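Local coordinates for luciferase-like enzymeAMP-CoA-ligase (Zophobas atratus, PDB 4W8O), which probably activates carboxylic acids with ATP as acyl-adenylates for transfer to coenzyme A, as a luciferase-like enzyme of a nonluminescent beetle, at residues A[22-27]-A[86-91]; A[41-46]-A[260-265]. All coordinates share one frame; numbering follows the deposited sequence.

Interaction 1 is a buried contact between helices 20-30 and 85-92. Interaction 2 lies at the surface, between the turn that leads into strand 44-47 and the end of helix 252-262. The two have no helix or strand in common, and their centres are about 23 Å apart. The chemistry follows the place. Interaction 1 is apolar, with aliphatic carbons meeting at van der Waals distance. Interaction 2 is polar and rests on one aspartate carboxylate that faces a tyrosine hydroxyl and a lysine. Helix 20-30 leads along the chain into strand 35-39, the hairpin partner of strand 44-47, so the first segments of the two contacts are close along the chain; their partners, 86-91 and 260-265, are not.

Interaction 1 (A[22-27]-A[86-91]); sequences EFLFEC and PLIASS
L24 and I88 meet across this contact with aliphatic carbons, while the rings of F23 and F25 turn to other neighbours. On one face of the F23 ring sits C27 SG, 3.6 Å above the plane and offset toward the rim. F23 also packs edge-to-face with F15. The F25 ring, on the same helix, makes an edge-to-face pair with Y92.

The contact itself runs through one methyl group. L24 CD1 lies 4.1 Å from I88 CG1 and 4.2 Å from S91 CB. I88 and S91 are three residues apart, so the methyl rests against two points on one side of helix 85-92. L24 has CG opposite its carbonyl carbon (chi1 -65°), and its CB points at the other helix. The branch ending in CD1 then makes both touches. The L24 and I88 side chains cross obliquely. The CA atoms of L24 and I88 are 7.1 Å apart.

S90 turns to another side of its helix. Its OG donates to P86 O at 2.8 Å, and S90 N donates to P86 O at 2.9 Å. Two bonds from one residue thus grip the carbonyl oxygen of the buried P86. The hydroxyl is satisfied within its own helix.

Helix 85-92 connects the parallel, adjacent strands 72-76 and 96-99 in a beta-alpha-beta crossover. P86, L87 and S90 pack on strand 72-76, and I88, A89 and S90 on helix 48-64. Helix 228-239, which connects strands 218-221 and 243-246 of the nine-stranded sheet, receives F23, L24 and C27 from one segment and L87 from the other. The contact is therefore part of the helical packing between two sheets, as in the layered N-terminal domain of adenylating enzymes.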
# COMPACT_ATOMS: atom_id res chain seq x y z
N GLU A 22 8.61 -7.96 -13.07
CA GLU A 22 8.60 -9.41 -13.32
C GLU A 22 7.57 -10.12 -12.44
O GLU A 22 6.86 -11.03 -12.88
CB GLU A 22 9.99 -10.01 -13.10
CG GLU A 22 11.01 -9.61 -14.16
CD GLU A 22 12.45 -10.00 -13.80
OE1 GLU A 22 12.85 -9.87 -12.62
OE2 GLU A 22 13.18 -10.45 -14.71
N PHE A 23 7.50 -9.70 -11.18
CA PHE A 23 6.48 -10.20 -10.26
C PHE A 23 5.08 -10.02 -10.84
O PHE A 23 4.36 -10.99 -11.03
CB PHE A 23 6.59 -9.48 -8.91
CG PHE A 23 5.44 -9.78 -7.98
CD1 PHE A 23 5.39 -10.98 -7.28
CD2 PHE A 23 4.43 -8.84 -7.78
CE1 PHE A 23 4.34 -11.25 -6.42
CE2 PHE A 23 3.39 -9.11 -6.92
CZ PHE A 23 3.34 -10.31 -6.24
N LEU A 24 4.72 -8.78 -11.15
CA LEU A 24 3.37 -8.49 -11.63
C LEU A 24 3.04 -9.26 -12.91
O LEU A 24 1.93 -9.77 -13.07
CB LEU A 24 3.22 -6.99 -11.87
CG LEU A 24 3.31 -6.08 -10.64
CD1 LEU A 24 3.47 -4.63 -11.06
CD2 LEU A 24 2.09 -6.24 -9.74
N PHE A 25 4.02 -9.32 -13.81
CA PHE A 25 3.91 -10.03 -15.10
C PHE A 25 3.64 -11.52 -14.88
O PHE A 25 2.68 -12.08 -15.43
CB PHE A 25 5.20 -9.84 -15.90
CG PHE A 25 5.09 -10.19 -17.36
CD1 PHE A 25 4.71 -9.23 -18.29
CD2 PHE A 25 5.40 -11.47 -17.81
CE1 PHE A 25 4.62 -9.55 -19.64
CE2 PHE A 25 5.32 -11.78 -19.15
CZ PHE A 25 4.93 -10.83 -20.07
N GLU A 26 4.47 -12.14 -14.05
CA GLU A 26 4.32 -13.56 -13.70
C GLU A 26 2.96 -13.85 -13.07
O GLU A 26 2.33 -14.86 -13.39
CB GLU A 26 5.45 -13.99 -12.76
CG GLU A 26 5.35 -15.43 -12.25
CD GLU A 26 6.31 -15.73 -11.10
OE1 GLU A 26 7.29 -14.97 -10.91
OE2 GLU A 26 6.08 -16.73 -10.39
N CYS A 27 2.53 -12.97 -12.16
CA CYS A 27 1.22 -13.13 -11.52
C CYS A 27 0.11 -13.10 -12.56
O CYS A 27 -0.80 -13.93 -12.52
CB CYS A 27 0.99 -12.04 -10.47
SG CYS A 27 1.97 -12.27 -8.97
N PRO A 86 -0.72 1.90 -16.31
CA PRO A 86 0.58 2.46 -16.67
C PRO A 86 1.64 2.35 -15.56
O PRO A 86 2.84 2.44 -15.84
CB PRO A 86 0.27 3.92 -17.01
CG PRO A 86 -1.04 4.22 -16.36
CD PRO A 86 -1.75 2.93 -16.12
N LEU A 87 1.20 2.17 -14.31
CA LEU A 87 2.11 1.87 -13.21
C LEU A 87 2.73 0.48 -13.38
O LEU A 87 3.95 0.31 -13.27
CB LEU A 87 1.36 1.97 -11.87
CG LEU A 87 2.21 1.80 -10.62
CD1 LEU A 87 1.74 2.74 -9.52
CD2 LEU A 87 2.21 0.36 -10.11
N ILE A 88 1.87 -0.50 -13.66
CA ILE A 88 2.30 -1.88 -13.94
C ILE A 88 3.23 -1.89 -15.14
O ILE A 88 4.27 -2.54 -15.12
CB ILE A 88 1.07 -2.78 -14.24
CG1 ILE A 88 0.25 -3.00 -12.96
CG2 ILE A 88 1.49 -4.12 -14.82
CD1 ILE A 88 -1.20 -3.37 -13.23
N ALA A 89 2.83 -1.17 -16.19
CA ALA A 89 3.61 -1.05 -17.42
C ALA A 89 5.00 -0.47 -17.15
O ALA A 89 6.02 -1.01 -17.61
CB ALA A 89 2.86 -0.19 -18.43
N SER A 90 5.04 0.62 -16.39
CA SER A 90 6.29 1.27 -16.02
C SER A 90 7.19 0.33 -15.21
O SER A 90 8.41 0.29 -15.41
CB SER A 90 6.01 2.54 -15.21
OG SER A 90 5.39 3.52 -16.02
N SER A 91 6.57 -0.43 -14.31
CA SER A 91 7.29 -1.44 -13.54
C SER A 91 7.89 -2.54 -14.41
O SER A 91 8.96 -3.04 -14.09
CB SER A 91 6.39 -2.04 -12.47
OG SER A 91 6.07 -1.06 -11.50

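Interaction 2 (A[41-46]-A[260-265])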
# COMPACT_ATOMS: atom_id res chain seq x y z
N ASP A 41 -18.05 1.07 -7.98
CA ASP A 41 -18.99 2.14 -8.31
C ASP A 41 -19.68 1.90 -9.65
O ASP A 41 -20.89 2.07 -9.76
CB ASP A 41 -18.27 3.49 -8.35
CG ASP A 41 -17.82 3.95 -6.98
OD1 ASP A 41 -18.58 3.78 -6.01
OD2 ASP A 41 -16.71 4.50 -6.87
N LEU A 42 -18.90 1.52 -10.65
CA LEU A 42 -19.41 1.32 -12.01
C LEU A 42 -19.85 -0.11 -12.30
O LEU A 42 -20.49 -0.36 -13.33
CB LEU A 42 -18.35 1.72 -13.04
CG LEU A 42 -17.90 3.18 -13.00
CD1 LEU A 42 -16.83 3.40 -14.06
CD2 LEU A 42 -19.08 4.13 -13.20
N ASP A 43 -19.52 -1.05 -11.41
CA ASP A 43 -19.79 -2.47 -11.62
C ASP A 43 -19.18 -2.96 -12.93
O ASP A 43 -19.83 -3.62 -13.73
CB ASP A 43 -21.31 -2.75 -11.57
CG ASP A 43 -21.63 -4.24 -11.52
OD1 ASP A 43 -20.83 -5.03 -10.98
OD2 ASP A 43 -22.71 -4.63 -12.03
N LYS A 44 -17.91 -2.60 -13.14
CA LYS A 44 -17.12 -3.13 -14.25
C LYS A 44 -15.93 -3.89 -13.66
O LYS A 44 -15.47 -3.57 -12.56
CB LYS A 44 -16.61 -2.00 -15.15
CG LYS A 44 -17.68 -1.07 -15.69
CD LYS A 44 -18.63 -1.79 -16.63
CE LYS A 44 -19.75 -0.86 -17.08
NZ LYS A 44 -20.93 -1.63 -17.54
N SER A 45 -15.45 -4.89 -14.38
CA SER A 45 -14.35 -5.71 -13.91
C SER A 45 -13.37 -5.98 -15.04
O SER A 45 -13.65 -5.69 -16.19
CB SER A 45 -14.88 -7.03 -13.34
OG SER A 45 -15.31 -7.88 -14.38
N GLU A 46 -12.21 -6.53 -14.69
CA GLU A 46 -11.20 -6.87 -15.68
C GLU A 46 -10.36 -8.05 -15.20
O GLU A 46 -10.02 -8.14 -14.02
CB GLU A 46 -10.30 -5.66 -15.97
CG GLU A 46 -9.37 -5.87 -17.16
CD GLU A 46 -8.48 -4.67 -17.46
OE1 GLU A 46 -8.48 -3.68 -16.70
OE2 GLU A 46 -7.76 -4.72 -18.48
N GLU A 260 -22.31 -7.79 -0.22
CA GLU A 260 -23.31 -8.70 -0.75
C GLU A 260 -23.12 -8.97 -2.24
O GLU A 260 -23.08 -10.13 -2.67
CB GLU A 260 -24.70 -8.13 -0.53
CG GLU A 260 -25.83 -9.07 -0.90
CD GLU A 260 -27.16 -8.52 -0.46
OE1 GLU A 260 -27.71 -9.04 0.53
OE2 GLU A 260 -27.64 -7.55 -1.08
N LYS A 261 -22.99 -7.89 -3.02
CA LYS A 261 -22.98 -7.99 -4.48
C LYS A 261 -21.77 -8.74 -5.04
O LYS A 261 -21.91 -9.50 -5.99
CB LYS A 261 -23.04 -6.59 -5.12
CG LYS A 261 -23.16 -6.62 -6.64
CD LYS A 261 -23.42 -5.25 -7.23
CE LYS A 261 -23.65 -5.32 -8.73
NZ LYS A 261 -24.92 -6.03 -9.09
N TYR A 262 -20.59 -8.50 -4.48
CA TYR A 262 -19.37 -9.13 -4.99
C TYR A 262 -18.89 -10.28 -4.10
O TYR A 262 -17.88 -10.90 -4.40
CB TYR A 262 -18.27 -8.08 -5.17
CG TYR A 262 -18.68 -6.96 -6.10
CD1 TYR A 262 -18.90 -7.20 -7.45
CD2 TYR A 262 -18.89 -5.66 -5.62
CE1 TYR A 262 -19.29 -6.19 -8.31
CE2 TYR A 262 -19.29 -4.65 -6.47
CZ TYR A 262 -19.49 -4.92 -7.81
OH TYR A 262 -19.89 -3.92 -8.67
N LYS A 263 -19.62 -10.56 -3.03
CA LYS A 263 -19.25 -11.61 -2.08
C LYS A 263 -17.85 -11.37 -1.53
O LYS A 263 -17.00 -12.24 -1.57
CB LYS A 263 -19.35 -12.99 -2.73
CG LYS A 263 -20.69 -13.26 -3.38
CD LYS A 263 -20.77 -14.68 -3.90
CE LYS A 263 -21.89 -14.85 -4.92
NZ LYS A 263 -23.23 -14.60 -4.31
N LEU A 264 -17.64 -10.16 -1.02
CA LEU A 264 -16.34 -9.77 -0.51
C LEU A 264 -15.98 -10.59 0.72
O LEU A 264 -16.85 -10.90 1.54
CB LEU A 264 -16.32 -8.28 -0.13
CG LEU A 264 -16.62 -7.26 -1.23
CD1 LEU A 264 -16.64 -5.86 -0.64
CD2 LEU A 264 -15.62 -7.38 -2.37
N THR A 265 -14.71 -10.92 0.84
CA THR A 265 -14.17 -11.61 1.99
C THR A 265 -13.48 -10.65 2.93
O THR A 265 -13.27 -10.98 4.10
CB THR A 265 -13.11 -12.65 1.56
OG1 THR A 265 -12.01 -11.99 0.92
CG2 THR A 265 -13.72 -13.67 0.62
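D43 of a beta hairpin reaches Y262 and K261 at the end of helix 252-262. The hairpin joins strands 35-39 and 44-47 and carries a G1 beta bulge, in which D43 and K44 both face D39. D43 takes the positive phi of that bulge. Its CG stands anti to the backbone N (chi1 -169°), which carries the carboxylate out to the helix end.

The two carboxylate oxygens have different partners. Y262 OH donates a hydrogen bond of 2.7 Å to D43 OD1. The donor comes from above the carboxylate plane, and OD1 itself sits at the ring edge, near the plane of the ring. The carboxylate and ring planes are 55° apart.

D43 OD2 faces K261, whose side chain crosses that of D43 at about a right angle. K261 is extended as far as CE and then folds at its last torsion (chi4 67°). The salt bridge is long, with NZ 3.9 Å from D43 OD2. K261 also flanks the tyrosine, and Y262 packs on I38 of the hairpin. A phenylalanine at Y262 would probably leave D43 OD1 without its hydroxyl donor and the carboxylate freer to turn. Above the centre of the Y262 ring, K261 CG lies 4.1 Å from the ring plane.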